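Thermosome subunit (PDB 3AQ1) probably acts as an ATP-dependent group II chaperonin that binds unfolded proteins and assists their folding. Local coordinates at residues 99-104 against 127-132; 111-114 against 120-123; 191-196 against 232-237; 55-60 against 457-462; 87-92 against 450-455. All coordinates share one frame; numbering follows the deposited sequence.

Contact 1: 99-104 against 127-132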
# COMPACT_ATOMS: atom_id res chain seq x y z
N ASP A 99 -10.75 -10.68 -8.28
CA ASP A 99 -10.88 -12.01 -8.86
C ASP A 99 -10.01 -12.20 -10.08
O ASP A 99 -9.59 -13.32 -10.35
CB ASP A 99 -12.33 -12.29 -9.24
CG ASP A 99 -13.17 -12.72 -8.05
OD1 ASP A 99 -12.60 -13.21 -7.04
OD2 ASP A 99 -14.40 -12.56 -8.13
N ASP A 100 -9.76 -11.12 -10.81
CA ASP A 100 -8.95 -11.19 -12.02
C ASP A 100 -7.50 -11.47 -11.65
O ASP A 100 -6.67 -10.57 -11.55
CB ASP A 100 -9.10 -9.92 -12.86
CG ASP A 100 -8.56 -10.08 -14.28
OD1 ASP A 100 -7.85 -11.08 -14.54
OD2 ASP A 100 -8.84 -9.21 -15.14
N GLU A 101 -7.20 -12.74 -11.42
CA GLU A 101 -5.94 -13.15 -10.80
C GLU A 101 -4.73 -12.96 -11.71
O GLU A 101 -3.70 -12.44 -11.28
CB GLU A 101 -6.04 -14.60 -10.35
CG GLU A 101 -4.84 -15.09 -9.58
CD GLU A 101 -4.96 -16.55 -9.18
OE1 GLU A 101 -4.12 -17.35 -9.65
OE2 GLU A 101 -5.90 -16.90 -8.41
N ALA A 102 -4.84 -13.38 -12.96
CA ALA A 102 -3.73 -13.23 -13.88
C ALA A 102 -3.30 -11.77 -13.99
O ALA A 102 -2.10 -11.46 -14.14
CB ALA A 102 -4.10 -13.79 -15.25
N ALA A 103 -4.27 -10.86 -13.89
CA ALA A 103 -3.99 -9.44 -14.02
C ALA A 103 -3.41 -8.89 -12.73
O ALA A 103 -2.54 -8.01 -12.76
CB ALA A 103 -5.24 -8.68 -14.42
N LEU A 104 -3.91 -9.39 -11.60
CA LEU A 104 -3.35 -9.04 -10.30
C LEU A 104 -1.90 -9.48 -10.20
O LEU A 104 -1.05 -8.75 -9.69
CB LEU A 104 -4.16 -9.67 -9.17
CG LEU A 104 -5.52 -9.07 -8.86
CD1 LEU A 104 -6.29 -9.98 -7.89
CD2 LEU A 104 -5.34 -7.68 -8.29
N LEU A 127 2.68 -14.96 -4.41
CA LEU A 127 2.61 -14.81 -2.97
C LEU A 127 1.92 -13.50 -2.63
O LEU A 127 1.04 -13.47 -1.77
CB LEU A 127 4.02 -14.88 -2.38
CG LEU A 127 4.16 -14.81 -0.87
CD1 LEU A 127 3.18 -15.77 -0.26
CD2 LEU A 127 5.58 -15.15 -0.47
N THR A 128 2.31 -12.42 -3.30
CA THR A 128 1.65 -11.13 -3.11
C THR A 128 0.13 -11.21 -3.28
O THR A 128 -0.62 -10.70 -2.45
CB THR A 128 2.13 -10.10 -4.12
OG1 THR A 128 3.53 -9.89 -3.97
CG2 THR A 128 1.41 -8.80 -3.87
N VAL A 129 -0.30 -11.83 -4.37
CA VAL A 129 -1.71 -11.87 -4.73
C VAL A 129 -2.53 -12.72 -3.74
O VAL A 129 -3.66 -12.36 -3.38
CB VAL A 129 -1.88 -12.34 -6.20
CG1 VAL A 129 -3.33 -12.67 -6.53
CG2 VAL A 129 -1.38 -11.26 -7.15
N LYS A 130 -1.95 -13.81 -3.29
CA LYS A 130 -2.60 -14.71 -2.35
C LYS A 130 -2.75 -14.08 -0.96
O LYS A 130 -3.71 -14.35 -0.24
CB LYS A 130 -1.80 -16.00 -2.27
CG LYS A 130 -2.29 -17.00 -1.28
CD LYS A 130 -1.52 -18.30 -1.45
CE LYS A 130 -1.90 -19.34 -0.40
NZ LYS A 130 -1.03 -20.55 -0.52
N ALA A 131 -1.79 -13.24 -0.58
CA ALA A 131 -1.81 -12.53 0.69
C ALA A 131 -2.84 -11.41 0.64
O ALA A 131 -3.72 -11.32 1.49
CB ALA A 131 -0.43 -11.96 1.00
N VAL A 132 -2.73 -10.56 -0.38
CA VAL A 132 -3.65 -9.45 -0.55
C VAL A 132 -5.08 -9.95 -0.66
O VAL A 132 -5.94 -9.51 0.09
CB VAL A 132 -3.30 -8.60 -1.78
CG1 VAL A 132 -4.50 -7.77 -2.20
CG2 VAL A 132 -2.14 -7.69 -1.45
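L104 and V129 bring the two helical segments closest together, their CA atoms 6.5 Å apart; 99-104 holds the start of helix 101-109 and 127-132 the end of helix 121-132. Before the first helix, D100 sits at the N-cap position, and its carbonyl O takes the amide N of L104 at 3.0 Å, which closes the opening turn. V129 makes most of the contact. Its CG1 is anti to the backbone N (chi1 168°), so that CG2 lies on L104 and CG1 between L104 and E101. CG2 is 3.6 Å from C of L104 and touches the same residue's CB at 3.8 Å. CG1 of V129 is 4.2 Å from CG of E101. E101 lends only this methylene, running at a slant past the valine, while its carboxylate goes on to a salt bridge with R133. The contact is mostly aliphatic, though CG2 of V129 also lies against the L104 carbonyl; no hydrogen bond joins the segments. I105 extends the cover of V129, and L104 also packs on I353 of helix 332-355. The arrangement is that of two consecutive, steeply crossed helices joined by a loop, consistent with the helical intermediate domain of group II chaperonins.

Contact 2: 111-114 against 120-123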
# COMPACT_ATOMS: atom_id res chain seq x y z
N ALA A 111 6.04 -4.30 -9.53
CA ALA A 111 6.74 -3.75 -8.36
C ALA A 111 8.00 -4.54 -8.00
O ALA A 111 8.74 -4.18 -7.08
CB ALA A 111 5.79 -3.64 -7.15
N ILE A 112 8.25 -5.59 -8.76
CA ILE A 112 9.28 -6.56 -8.44
C ILE A 112 10.30 -6.59 -9.57
O ILE A 112 10.14 -7.33 -10.55
CB ILE A 112 8.65 -7.97 -8.26
CG1 ILE A 112 7.47 -7.91 -7.28
CG2 ILE A 112 9.70 -9.00 -7.84
CD1 ILE A 112 6.81 -9.26 -7.04
N THR A 113 11.36 -5.81 -9.44
CA THR A 113 12.31 -5.65 -10.53
C THR A 113 13.72 -5.31 -10.05
O THR A 113 13.95 -5.06 -8.87
CB THR A 113 11.82 -4.60 -11.54
OG1 THR A 113 11.19 -3.52 -10.83
CG2 THR A 113 10.83 -5.21 -12.52
N GLY A 114 14.67 -5.30 -10.98
CA GLY A 114 16.05 -5.02 -10.64
C GLY A 114 16.93 -6.25 -10.67
O GLY A 114 16.58 -7.28 -11.24
N TYR A 120 12.84 -14.70 -9.12
CA TYR A 120 11.85 -14.64 -8.07
C TYR A 120 10.52 -14.00 -8.51
O TYR A 120 9.55 -14.01 -7.77
CB TYR A 120 12.39 -13.83 -6.89
CG TYR A 120 13.64 -14.39 -6.26
CD1 TYR A 120 13.59 -15.55 -5.50
CD2 TYR A 120 14.87 -13.74 -6.39
CE1 TYR A 120 14.73 -16.08 -4.90
CE2 TYR A 120 16.02 -14.25 -5.79
CZ TYR A 120 15.94 -15.42 -5.05
OH TYR A 120 17.07 -15.95 -4.45
N LYS A 121 10.49 -13.44 -9.71
CA LYS A 121 9.35 -12.61 -10.13
C LYS A 121 8.00 -13.36 -10.15
O LYS A 121 7.01 -12.90 -9.58
CB LYS A 121 9.66 -11.94 -11.47
CG LYS A 121 8.52 -11.18 -12.10
CD LYS A 121 9.03 -9.86 -12.66
CE LYS A 121 8.11 -9.30 -13.72
NZ LYS A 121 8.48 -7.89 -14.05
N GLU A 122 7.96 -14.52 -10.78
CA GLU A 122 6.72 -15.30 -10.81
C GLU A 122 6.21 -15.66 -9.42
O GLU A 122 5.05 -15.41 -9.09
CB GLU A 122 6.90 -16.57 -11.64
CG GLU A 122 7.24 -16.34 -13.11
CD GLU A 122 8.72 -16.00 -13.35
OE1 GLU A 122 9.58 -16.27 -12.47
OE2 GLU A 122 9.01 -15.46 -14.43
N LYS A 123 7.07 -16.26 -8.61
CA LYS A 123 6.69 -16.78 -7.29
C LYS A 123 6.35 -15.69 -6.28
O LYS A 123 5.42 -15.84 -5.49
CB LYS A 123 7.76 -17.71 -6.71
CG LYS A 123 7.86 -19.09 -7.37
CD LYS A 123 9.18 -19.78 -7.01
CE LYS A 123 9.42 -21.08 -7.77
NZ LYS A 123 10.81 -21.60 -7.52
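The carbonyl oxygen of I112 is approached twice by the side chain of K121, through CD at 3.5 Å and through NZ at 3.9 Å, but neither approach is a hydrogen bond. The lysine passes over this oxygen on its way to another one: NZ makes a weak hydrogen bond to the carbonyl O of G109, the last residue of helix 101-109. Its route is set near the root. CG stands anti to the backbone N (chi1 173°), the chain then bends at chi2 (137°), and the outer part runs on nearly straight. The amine thereby ends beside T113, where the methyl CG2 is 3.9 Å from NZ. These two side chains lie alongside each other and point the same way; CB of T113 itself is directed off from the helix, and it is the CG2 branch that meets the lysine. I112 does the opposite and faces the helix, with CG2 4.3 Å from CA of K121. I112 also touches L124 and S125, one turn further along. Y120, at the N-cap position of helix 121-132, turns its ring to V334 and L338 of helix 332-355, against which A111 also packs through A345. The packing of I112 and the extended K121 side chain join the loop to the start of the helix. A lysine reaching the carbonyl of G109 at the carboxy-terminal end of helix 101-109 should be electrostatically favourable there, although the weak bond suggests a modest gain.

Contact 3: 191-196 against 232-237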
# COMPACT_ATOMS: atom_id res chain seq x y z
N LEU A 191 -3.50 -10.18 27.72
CA LEU A 191 -3.21 -8.90 28.37
C LEU A 191 -1.97 -8.28 27.73
O LEU A 191 -0.94 -8.94 27.60
CB LEU A 191 -2.99 -9.13 29.87
CG LEU A 191 -2.67 -7.95 30.78
CD1 LEU A 191 -3.89 -7.07 30.98
CD2 LEU A 191 -2.13 -8.41 32.13
N LEU A 192 -2.06 -7.03 27.30
CA LEU A 192 -0.89 -6.33 26.73
C LEU A 192 -0.35 -5.30 27.72
O LEU A 192 -1.10 -4.44 28.18
CB LEU A 192 -1.23 -5.68 25.38
CG LEU A 192 -1.91 -6.66 24.42
CD1 LEU A 192 -2.39 -5.99 23.15
CD2 LEU A 192 -0.98 -7.78 24.10
N LEU A 193 0.93 -5.40 28.05
CA LEU A 193 1.58 -4.44 28.95
C LEU A 193 2.67 -3.68 28.24
O LEU A 193 3.56 -4.27 27.65
CB LEU A 193 2.20 -5.14 30.16
CG LEU A 193 1.31 -6.06 31.02
CD1 LEU A 193 2.06 -6.58 32.25
CD2 LEU A 193 0.06 -5.34 31.45
N SER A 194 2.61 -2.35 28.29
CA SER A 194 3.72 -1.53 27.81
C SER A 194 4.61 -1.18 29.00
O SER A 194 5.74 -0.75 28.84
CB SER A 194 3.21 -0.26 27.14
OG SER A 194 2.55 0.57 28.09
N CYS A 195 4.09 -1.39 30.20
CA CYS A 195 4.88 -1.18 31.40
C CYS A 195 5.63 -2.45 31.78
O CYS A 195 5.20 -3.56 31.46
CB CYS A 195 3.99 -0.72 32.56
SG CYS A 195 2.76 -1.88 33.10
N PRO A 196 6.75 -2.29 32.49
CA PRO A 196 7.52 -3.43 32.98
C PRO A 196 6.80 -4.08 34.14
O PRO A 196 6.06 -3.39 34.85
CB PRO A 196 8.82 -2.78 33.51
CG PRO A 196 8.76 -1.33 33.13
CD PRO A 196 7.31 -1.01 32.96
N GLU A 232 0.68 -10.59 41.29
CA GLU A 232 -0.73 -10.85 41.57
C GLU A 232 -1.68 -9.93 40.79
O GLU A 232 -2.79 -10.33 40.41
CB GLU A 232 -1.01 -10.79 43.07
CG GLU A 232 -2.42 -11.18 43.43
CD GLU A 232 -2.73 -12.63 43.10
OE1 GLU A 232 -1.77 -13.44 43.06
OE2 GLU A 232 -3.92 -12.95 42.88
N LYS A 233 -1.26 -8.69 40.55
CA LYS A 233 -2.08 -7.78 39.76
C LYS A 233 -2.21 -8.26 38.30
O LYS A 233 -3.24 -8.06 37.67
CB LYS A 233 -1.53 -6.35 39.82
CG LYS A 233 -1.35 -5.83 41.25
CD LYS A 233 -0.81 -4.41 41.27
CE LYS A 233 -0.84 -3.81 42.66
NZ LYS A 233 -0.05 -2.55 42.71
N VAL A 234 -1.17 -8.91 37.78
CA VAL A 234 -1.25 -9.51 36.45
C VAL A 234 -2.12 -10.76 36.51
O VAL A 234 -3.00 -10.96 35.67
CB VAL A 234 0.14 -9.88 35.87
CG1 VAL A 234 -0.02 -10.66 34.58
CG2 VAL A 234 1.00 -8.64 35.63
N ILE A 235 -1.87 -11.60 37.52
CA ILE A 235 -2.63 -12.85 37.64
C ILE A 235 -4.13 -12.59 37.77
O ILE A 235 -4.94 -13.29 37.18
CB ILE A 235 -2.17 -13.68 38.84
CG1 ILE A 235 -0.65 -13.87 38.81
CG2 ILE A 235 -2.87 -15.01 38.85
CD1 ILE A 235 -0.20 -15.23 39.34
N ALA A 236 -4.47 -11.55 38.53
CA ALA A 236 -5.85 -11.18 38.81
C ALA A 236 -6.63 -10.60 37.61
O ALA A 236 -7.84 -10.35 37.72
CB ALA A 236 -5.89 -10.21 39.98
N SER A 237 -5.96 -10.38 36.50
CA SER A 237 -6.63 -9.83 35.32
C SER A 237 -7.55 -10.84 34.68
O SER A 237 -8.43 -10.48 33.93
CB SER A 237 -5.60 -9.36 34.28
OG SER A 237 -4.91 -10.46 33.73
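No ring, carboxylate or side-chain amide enters where L191 and L193 meet V234 and S237, and the flat group that matters is the peptide carbonyl of V234. Its oxygen accepts twice from S237, from the hydroxyl OG at 2.8 Å and from the backbone N at 3.1 Å. The hydroxyl arrives nearly head-on, with a C=O...OG angle of 160°. The torsion behind this bond places OG between the backbone N and the carbonyl carbon (chi1 68°), turning the hydroxyl back to the carbonyl of V234. The same OG also takes the amide of A239, which leads into strand 241-244. L191 CD2 touches the same hydroxyl, 3.8 Å from S237 OG, and lies 3.9 Å from V234 CG1. The valine is shared by two strand residues, since its other methyl, CG2, meets CD1 of L193 at 4.1 Å. Both leucines approach it at a slant. Between them L192 faces the reverse side of the sheet, onto L272 and L275 of helix 269-279. Strand 184-193 runs parallel to strand 241-244, and helix 226-235 lies between them in sequence, so the contact belongs to a beta-alpha-beta crossover, in what corresponds to the apical domain of chaperonins. V234 also touches V242 of the second strand. The contact across the segments is by van der Waals packing, with no hydrogen bond between them; the serine spends its hydrogen bonds within its own segment and on A239, so the hydroxyl beside the L191 methyl already has its partners.

Contact 4: 55-60 against 457-462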
# COMPACT_ATOMS: atom_id res chain seq x y z
N GLY A 55 3.41 23.68 -14.12
CA GLY A 55 4.18 24.66 -14.88
C GLY A 55 3.55 24.98 -16.23
O GLY A 55 3.39 26.13 -16.61
N GLU A 56 3.17 23.93 -16.94
CA GLU A 56 2.57 24.06 -18.25
C GLU A 56 1.24 24.79 -18.19
O GLU A 56 0.94 25.61 -19.06
CB GLU A 56 2.34 22.66 -18.82
CG GLU A 56 2.34 22.63 -20.32
CD GLU A 56 3.59 23.27 -20.88
OE1 GLU A 56 4.65 23.20 -20.21
OE2 GLU A 56 3.49 23.85 -21.98
N LEU A 57 0.43 24.49 -17.18
CA LEU A 57 -0.86 25.13 -17.04
C LEU A 57 -0.66 26.61 -16.75
O LEU A 57 -1.35 27.45 -17.33
CB LEU A 57 -1.67 24.48 -15.93
CG LEU A 57 -2.23 23.09 -16.26
CD1 LEU A 57 -2.82 22.38 -15.04
CD2 LEU A 57 -3.24 23.18 -17.39
N LEU A 58 0.30 26.91 -15.87
CA LEU A 58 0.61 28.29 -15.52
C LEU A 58 1.00 29.10 -16.72
O LEU A 58 0.38 30.12 -17.01
CB LEU A 58 1.73 28.39 -14.51
CG LEU A 58 1.23 28.64 -13.09
CD1 LEU A 58 2.41 28.62 -12.13
CD2 LEU A 58 0.46 29.94 -13.03
N SER A 59 2.05 28.66 -17.40
CA SER A 59 2.58 29.41 -18.52
C SER A 59 1.49 29.62 -19.56
O SER A 59 1.37 30.71 -20.13
CB SER A 59 3.83 28.73 -19.10
OG SER A 59 3.55 28.05 -20.31
N LYS A 60 0.68 28.60 -19.80
CA LYS A 60 -0.43 28.76 -20.73
C LYS A 60 -1.46 29.76 -20.20
O LYS A 60 -2.11 30.45 -20.98
CB LYS A 60 -1.07 27.42 -21.11
CG LYS A 60 -0.24 26.62 -22.12
CD LYS A 60 -1.07 25.56 -22.82
CE LYS A 60 -0.27 24.83 -23.88
NZ LYS A 60 1.05 24.42 -23.32
N ASN A 457 -5.48 16.71 -10.43
CA ASN A 457 -6.16 17.63 -9.53
C ASN A 457 -5.19 18.55 -8.75
O ASN A 457 -5.49 19.71 -8.50
CB ASN A 457 -7.11 16.89 -8.57
CG ASN A 457 -8.28 16.22 -9.29
OD1 ASN A 457 -8.56 16.49 -10.47
ND2 ASN A 457 -8.98 15.33 -8.58
N ALA A 458 -4.03 18.03 -8.38
CA ALA A 458 -3.08 18.85 -7.65
C ALA A 458 -2.47 19.92 -8.56
O ALA A 458 -2.32 21.07 -8.17
CB ALA A 458 -1.99 17.99 -6.99
N ALA A 459 -2.13 19.54 -9.79
CA ALA A 459 -1.59 20.51 -10.72
C ALA A 459 -2.61 21.62 -10.92
O ALA A 459 -2.27 22.80 -10.87
CB ALA A 459 -1.27 19.85 -12.04
N MET A 460 -3.86 21.24 -11.14
CA MET A 460 -4.93 22.21 -11.30
C MET A 460 -5.11 23.11 -10.05
O MET A 460 -5.15 24.33 -10.17
CB MET A 460 -6.23 21.49 -11.68
CG MET A 460 -7.42 22.41 -11.87
SD MET A 460 -8.17 22.79 -10.27
CE MET A 460 -9.17 21.33 -10.04
N GLU A 461 -5.22 22.51 -8.87
CA GLU A 461 -5.39 23.26 -7.62
C GLU A 461 -4.24 24.20 -7.31
O GLU A 461 -4.44 25.27 -6.73
CB GLU A 461 -5.60 22.32 -6.43
CG GLU A 461 -6.91 21.55 -6.43
CD GLU A 461 -8.12 22.44 -6.30
OE1 GLU A 461 -7.95 23.66 -6.08
OE2 GLU A 461 -9.25 21.92 -6.42
N ALA A 462 -3.03 23.80 -7.67
CA ALA A 462 -1.84 24.60 -7.43
C ALA A 462 -1.80 25.79 -8.38
O ALA A 462 -1.40 26.89 -8.00
CB ALA A 462 -0.60 23.76 -7.61
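L57 carries this contact, reaching from helix 45-65 to helix 449-467 in the helical bundle that corresponds to the equatorial domain of chaperonins, where an early helix packs on the last one modelled. Its CB points at the partner helix but is still too far to touch it. CG, anti to the carbonyl carbon (chi1 -73°), brings the branch closer without yet meeting anything across the gap. Only the methyl CD1 arrives: it stands 4.2 Å from CB of A459 and equally far from the backbone N of M460, so it rests on the junction between these two residues. CD1 of L57 thus also lies 4.2 Å from the carbonyl C of A459. M460 turns its own side chain the other way, towards R79 and A82 of helix 71-92, and offers L57 mainly its backbone. The contact is slight, 82 Å² in all, and the leucine shares its surroundings with F391 of helix 383-394 and T463, while A459 also meets L53 and S54 one turn earlier in helix 45-65. The carbonyl of L57 takes a hydrogen bond from the hydroxyl of Y78, and E461 pairs with R79. On the flank of helix 45-65 remote from A459, a one-turn salt bridge joins K60 NZ to E56 OE2 at 2.8 Å.

Contact 5: 87-92 against 450-455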
# COMPACT_ATOMS: atom_id res chain seq x y z
N GLU A 87 -13.89 12.15 -15.44
CA GLU A 87 -14.91 11.42 -16.18
C GLU A 87 -14.30 10.62 -17.32
O GLU A 87 -14.61 9.45 -17.51
CB GLU A 87 -15.95 12.37 -16.77
CG GLU A 87 -16.78 13.14 -15.78
CD GLU A 87 -17.78 14.03 -16.50
OE1 GLU A 87 -18.40 13.53 -17.47
OE2 GLU A 87 -17.93 15.21 -16.11
N ILE A 88 -13.46 11.28 -18.10
CA ILE A 88 -12.81 10.62 -19.21
C ILE A 88 -11.94 9.44 -18.77
O ILE A 88 -11.89 8.41 -19.45
CB ILE A 88 -11.96 11.60 -20.03
CG1 ILE A 88 -12.84 12.69 -20.62
CG2 ILE A 88 -11.23 10.86 -21.14
CD1 ILE A 88 -12.10 13.64 -21.53
N LEU A 89 -11.27 9.58 -17.63
CA LEU A 89 -10.45 8.49 -17.11
C LEU A 89 -11.28 7.26 -16.78
O LEU A 89 -10.95 6.16 -17.21
CB LEU A 89 -9.67 8.93 -15.87
CG LEU A 89 -8.34 9.63 -16.13
CD1 LEU A 89 -7.88 10.39 -14.89
CD2 LEU A 89 -7.28 8.63 -16.58
N GLU A 90 -12.36 7.46 -16.03
CA GLU A 90 -13.22 6.34 -15.62
C GLU A 90 -13.72 5.58 -16.84
O GLU A 90 -14.13 4.43 -16.73
CB GLU A 90 -14.40 6.83 -14.79
CG GLU A 90 -14.63 5.99 -13.56
CD GLU A 90 -14.45 6.79 -12.29
OE1 GLU A 90 -14.99 7.92 -12.22
OE2 GLU A 90 -13.79 6.29 -11.35
N THR A 91 -13.68 6.24 -17.98
CA THR A 91 -14.12 5.67 -19.24
C THR A 91 -13.01 4.89 -19.96
O THR A 91 -13.30 3.93 -20.66
CB THR A 91 -14.70 6.77 -20.19
OG1 THR A 91 -16.08 7.00 -19.87
CG2 THR A 91 -14.57 6.37 -21.66
N ILE A 92 -11.75 5.28 -19.77
CA ILE A 92 -10.64 4.65 -20.49
C ILE A 92 -9.74 3.76 -19.62
O ILE A 92 -8.70 3.28 -20.08
CB ILE A 92 -9.75 5.69 -21.17
CG1 ILE A 92 -8.79 6.32 -20.16
CG2 ILE A 92 -10.60 6.76 -21.81
CD1 ILE A 92 -7.65 7.07 -20.80
N ARG A 450 -5.70 6.27 -8.83
CA ARG A 450 -5.69 7.33 -7.81
C ARG A 450 -4.50 8.28 -7.94
O ARG A 450 -4.63 9.48 -7.71
CB ARG A 450 -5.81 6.76 -6.39
CG ARG A 450 -4.50 6.33 -5.74
CD ARG A 450 -4.71 5.89 -4.30
NE ARG A 450 -5.93 5.09 -4.15
CZ ARG A 450 -6.11 4.18 -3.21
NH1 ARG A 450 -5.16 3.94 -2.33
NH2 ARG A 450 -7.24 3.50 -3.15
N ILE A 451 -3.34 7.76 -8.33
CA ILE A 451 -2.19 8.63 -8.54
C ILE A 451 -2.44 9.54 -9.74
O ILE A 451 -2.24 10.75 -9.67
CB ILE A 451 -0.89 7.82 -8.75
CG1 ILE A 451 -0.44 7.21 -7.42
CG2 ILE A 451 0.20 8.70 -9.33
CD1 ILE A 451 -0.37 8.20 -6.27
N LYS A 452 -2.90 8.96 -10.84
CA LYS A 452 -3.14 9.76 -12.02
C LYS A 452 -4.13 10.92 -11.74
O LYS A 452 -3.90 12.04 -12.20
CB LYS A 452 -3.61 8.89 -13.19
CG LYS A 452 -3.49 9.57 -14.52
CD LYS A 452 -2.04 10.02 -14.79
CE LYS A 452 -1.13 8.84 -15.11
NZ LYS A 452 0.26 9.29 -15.40
N THR A 453 -5.21 10.67 -10.99
CA THR A 453 -6.19 11.72 -10.71
C THR A 453 -5.71 12.66 -9.62
O THR A 453 -6.06 13.84 -9.63
CB THR A 453 -7.59 11.20 -10.32
OG1 THR A 453 -7.52 10.47 -9.08
CG2 THR A 453 -8.18 10.33 -11.41
N GLN A 454 -4.92 12.16 -8.68
CA GLN A 454 -4.39 13.05 -7.66
C GLN A 454 -3.43 14.05 -8.30
O GLN A 454 -3.47 15.24 -7.98
CB GLN A 454 -3.72 12.26 -6.55
CG GLN A 454 -4.45 12.34 -5.21
CD GLN A 454 -4.18 11.12 -4.32
OE1 GLN A 454 -5.10 10.37 -3.98
NE2 GLN A 454 -2.91 10.92 -3.94
N ALA A 455 -2.58 13.58 -9.21
CA ALA A 455 -1.62 14.46 -9.85
C ALA A 455 -2.33 15.53 -10.69
O ALA A 455 -1.99 16.70 -10.61
CB ALA A 455 -0.63 13.68 -10.67
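L89, near the end of helix 71-92, and T453, in helix 449-467, are the nearest residues of the two helical segments, with CA atoms 8.3 Å apart. The leucine's isobutyl group spans between the helices. With CG anti to the carbonyl carbon (chi1 -85°), its two methyls separate over successive residues of the partner helix: CD1 lies 3.5 Å from CG2 of T453, and CD2 is 4.4 Å from CG of K452. Leucine and threonine meet at a slant, methyl to methyl. CG2 of T453 faces L89, while its hydroxyl turns back along its own helix; OG1 lies between the backbone N and the carbonyl carbon (chi1 64°) and donates a weak hydrogen bond to the carbonyl O of R450 at 3.3 Å. This is helix-on-helix packing in the part of the fold that corresponds to the equatorial domain, and it joins an early helix of the chain to the last one modelled. L449, at the start of the last helix, widens the apolar patch around L89. K452 contributes only its inner methylenes. Its CB is directed at L89, but the chain then folds away, taking the amine off to salt bridges with E447 and with E366 of helix 364-378. The two carboxylates would be expected to keep that lysine charged despite its burial. R450, further round the helix, pairs with D355 and E354. Helix 71-92 finishes beside the contact, where the carbonyl O of L89 receives the backbone N of I92 at 2.8 Å and the hydroxyl of T93.

How the contacts relate
The five contacts fall into three groups along the elongated chain. Contacts 1 and 2 share helix 121-132, their centres 14 Å apart, and contact 2 is nested inside the loop that contact 1 closes. Contacts 4 and 5 share helix 449-467, with centres 16 Å apart, and use the consecutive helices 45-65 and 71-92. Of these two, contact 5 lies nearer contact 1, at 23 Å between centres. Contact 3 stands alone, 41 Å from contact 1 and 57 Å from contact 4, on the opposite side of the chain's centre from both contacts 4 and 5. This spread matches the equatorial, intermediate and apical domains of group II chaperonins, with 4 closing the longest loop.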